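PDB 2W3Y: virulence factor from Pectobacterium carotovorum, which acts as a virulence factor in infection of Drosophila, carries an S-linked palmitoyl group and binds to lipid vesicles. Local coordinates for residues 47-52 / 172-177. Numbering follows the deposited sequence.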
loop_
_atom_site.group_PDB
_atom_site.type_symbol
_atom_site.label_atom_id
_atom_site.label_comp_id
_atom_site.label_asym_id
_atom_site.label_seq_id
_atom_site.Cartn_x
_atom_site.Cartn_y
_atom_site.Cartn_z
ATOM N N TYR A 47 -3.031 6.442 2.266
ATOM C CA TYR A 47 -2.597 7.829 2.224
ATOM C C TYR A 47 -3.584 8.658 1.436
ATOM O O TYR A 47 -3.871 8.367 0.274
ATOM C CB TYR A 47 -1.220 7.980 1.586
ATOM C CG TYR A 47 -0.118 7.191 2.259
ATOM C CD1 TYR A 47 -0.069 7.064 3.652
ATOM C CD2 TYR A 47 0.886 6.579 1.501
ATOM C CE1 TYR A 47 0.943 6.326 4.281
ATOM C CE2 TYR A 47 1.914 5.849 2.124
ATOM C CZ TYR A 47 1.934 5.735 3.515
ATOM O OH TYR A 47 2.937 5.026 4.150
ATOM N N GLN A 48 -4.094 9.698 2.065
ATOM C CA GLN A 48 -4.866 10.687 1.329
ATOM C C GLN A 48 -4.081 11.977 1.243
ATOM O O GLN A 48 -3.625 12.496 2.260
ATOM C CB GLN A 48 -6.233 10.917 1.969
ATOM C CG GLN A 48 -7.066 11.905 1.156
ATOM C CD GLN A 48 -8.436 12.164 1.747
ATOM O OE1 GLN A 48 -9.021 11.299 2.407
ATOM N NE2 GLN A 48 -8.957 13.367 1.513
ATOM N N PHE A 49 -3.918 12.490 0.029
ATOM C CA PHE A 49 -3.169 13.715 -0.184
ATOM C C PHE A 49 -4.122 14.874 -0.401
ATOM O O PHE A 49 -4.742 14.976 -1.454
ATOM C CB PHE A 49 -2.182 13.574 -1.358
ATOM C CG PHE A 49 -1.199 12.462 -1.175
ATOM C CD1 PHE A 49 -0.324 12.454 -0.081
ATOM C CD2 PHE A 49 -1.167 11.395 -2.076
ATOM C CE1 PHE A 49 0.599 11.403 0.099
ATOM C CE2 PHE A 49 -0.259 10.349 -1.905
ATOM C CZ PHE A 49 0.620 10.350 -0.821
ATOM N N ASN A 50 -4.237 15.710 0.634
ATOM C CA ASN A 50 -5.128 16.884 0.686
ATOM C C ASN A 50 -6.581 16.536 0.957
ATOM O O ASN A 50 -7.078 15.523 0.492
ATOM C CB ASN A 50 -5.014 17.742 -0.585
ATOM C CG ASN A 50 -3.612 18.263 -0.814
ATOM O OD1 ASN A 50 -2.957 18.730 0.115
ATOM N ND2 ASN A 50 -3.147 18.195 -2.063
ATOM N N GLU A 51 -7.250 17.394 1.726
ATOM C CA GLU A 51 -8.690 17.291 1.928
ATOM C C GLU A 51 -9.388 17.512 0.595
ATOM O O GLU A 51 -8.938 18.318 -0.224
ATOM C CB GLU A 51 -9.175 18.316 2.962
ATOM C CG GLU A 51 -8.793 17.995 4.422
ATOM C CD GLU A 51 -9.788 17.061 5.116
ATOM O OE1 GLU A 51 -10.785 16.636 4.475
ATOM O OE2 GLU A 51 -9.572 16.738 6.311
ATOM N N ALA A 52 -10.458 16.759 0.381
ATOM C CA ALA A 52 -11.283 16.860 -0.812
ATOM C C ALA A 52 -12.179 18.104 -0.748
ATOM O O ALA A 52 -12.605 18.489 0.336
ATOM C CB ALA A 52 -12.136 15.611 -0.949
ATOM N N TYR A 172 -0.686 -0.848 -0.056
ATOM C CA TYR A 172 -1.288 0.438 0.247
ATOM C C TYR A 172 -2.160 1.003 -0.857
ATOM O O TYR A 172 -2.210 0.454 -1.965
ATOM C CB TYR A 172 -0.202 1.462 0.675
ATOM C CG TYR A 172 0.760 1.972 -0.401
ATOM C CD1 TYR A 172 0.672 3.283 -0.883
ATOM C CD2 TYR A 172 1.786 1.150 -0.914
ATOM C CE1 TYR A 172 1.575 3.774 -1.861
ATOM C CE2 TYR A 172 2.683 1.625 -1.882
ATOM C CZ TYR A 172 2.578 2.945 -2.344
ATOM O OH TYR A 172 3.461 3.420 -3.296
ATOM N N SER A 173 -2.890 2.070 -0.521
ATOM C CA SER A 173 -3.599 2.890 -1.488
ATOM C C SER A 173 -3.258 4.364 -1.268
ATOM O O SER A 173 -2.894 4.760 -0.149
ATOM C CB SER A 173 -5.132 2.660 -1.428
ATOM O OG SER A 173 -5.699 3.080 -0.194
ATOM N N THR A 174 -3.329 5.147 -2.352
ATOM C CA THR A 174 -3.211 6.610 -2.294
ATOM C C THR A 174 -4.487 7.220 -2.862
ATOM O O THR A 174 -5.135 6.657 -3.759
ATOM C CB THR A 174 -1.986 7.200 -3.049
ATOM O OG1 THR A 174 -2.228 7.187 -4.460
ATOM C CG2 THR A 174 -0.692 6.437 -2.736
ATOM N N HIS A 175 -4.853 8.363 -2.309
ATOM C CA HIS A 175 -6.091 9.040 -2.661
ATOM C C HIS A 175 -5.692 10.481 -2.948
ATOM O O HIS A 175 -5.477 11.281 -2.031
ATOM C CB HIS A 175 -7.151 8.811 -1.540
ATOM C CG HIS A 175 -7.438 7.358 -1.321
ATOM N ND1 HIS A 175 -8.424 6.680 -2.009
ATOM C CD2 HIS A 175 -6.760 6.418 -0.616
ATOM C CE1 HIS A 175 -8.386 5.403 -1.685
ATOM N NE2 HIS A 175 -7.377 5.214 -0.850
ATOM N N ASP A 176 -5.482 10.755 -4.243
ATOM C CA ASP A 176 -4.910 12.011 -4.719
ATOM C C ASP A 176 -5.983 13.040 -5.000
ATOM O O ASP A 176 -6.849 12.811 -5.831
ATOM C CB ASP A 176 -4.131 11.844 -6.036
ATOM C CG ASP A 176 -3.108 10.725 -6.004
ATOM O OD1 ASP A 176 -2.682 10.295 -4.912
ATOM O OD2 ASP A 176 -2.746 10.275 -7.107
ATOM N N LEU A 177 -5.883 14.184 -4.327
ATOM C CA LEU A 177 -6.754 15.343 -4.590
ATOM C C LEU A 177 -5.887 16.506 -5.009
ATOM O O LEU A 177 -5.435 17.279 -4.178
ATOM C CB LEU A 177 -7.598 15.682 -3.349
ATOM C CG LEU A 177 -8.534 14.484 -3.266
ATOM C CD1 LEU A 177 -8.395 13.655 -1.989
ATOM C CD2 LEU A 177 -9.966 14.806 -3.703
#
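Residues 47-49 pair in parallel with 172-177 through four backbone hydrogen bonds: Tyr47 N to Ser173 O, His175 N to Tyr47 O, Phe49 N to His175 O, and Leu177 N to Phe49 O. The two strand axes diverge by only 12°. Asn50 prolongs this ladder with its side chain, as ND2 donates to Leu177 O at 3.2 Å in a nearly straight bond, with the acceptor close to the Asn50 amide plane. The same ND2 also bonds to Val269 O.

On the face of Tyr47, Phe49, Thr174 and Asp176, Phe49 CE2 touches Thr174 CB at 3.8 Å, the side chains crossing at a slant. Asp176 runs alongside the Phe49 ring and sets OD1 at its edge, 3.4 Å from Phe49 CD2. Thr174 OG1 donates to that OD1, and Asp176 OD2 forms a salt bridge with Arg190 and a hydrogen bond with Tyr275 OH, so both oxygens of this buried carboxylate are satisfied. Tyr47 meets Tyr172 obliquely, CD2 to CD1 at 4.1 Å, with ring planes 50° apart. Helix 125-134 packs on Tyr47 and Phe49 through Ile130.

On the other face, Gln48 CG lies anti to the backbone N (chi1 -177°) and the chain extends past Leu177 CD1, 3.6 Å from Gln48 NE2. Gln48 NE2 donates to Asn50 O at 3.0 Å, linking the residues just after the strand back to it. Leu177 CD2 touches Ala52 CB at 3.6 Å. Helix 57-81 covers this face, with Met67 on His175.

Strand 262-266 flanks 40-49 and strand 185-198 flanks 166-179. The contact is thus a parallel pair inside the mixed sheet of the Evf fold, with helices on both faces and Tyr172 beside the bound palmitic acid.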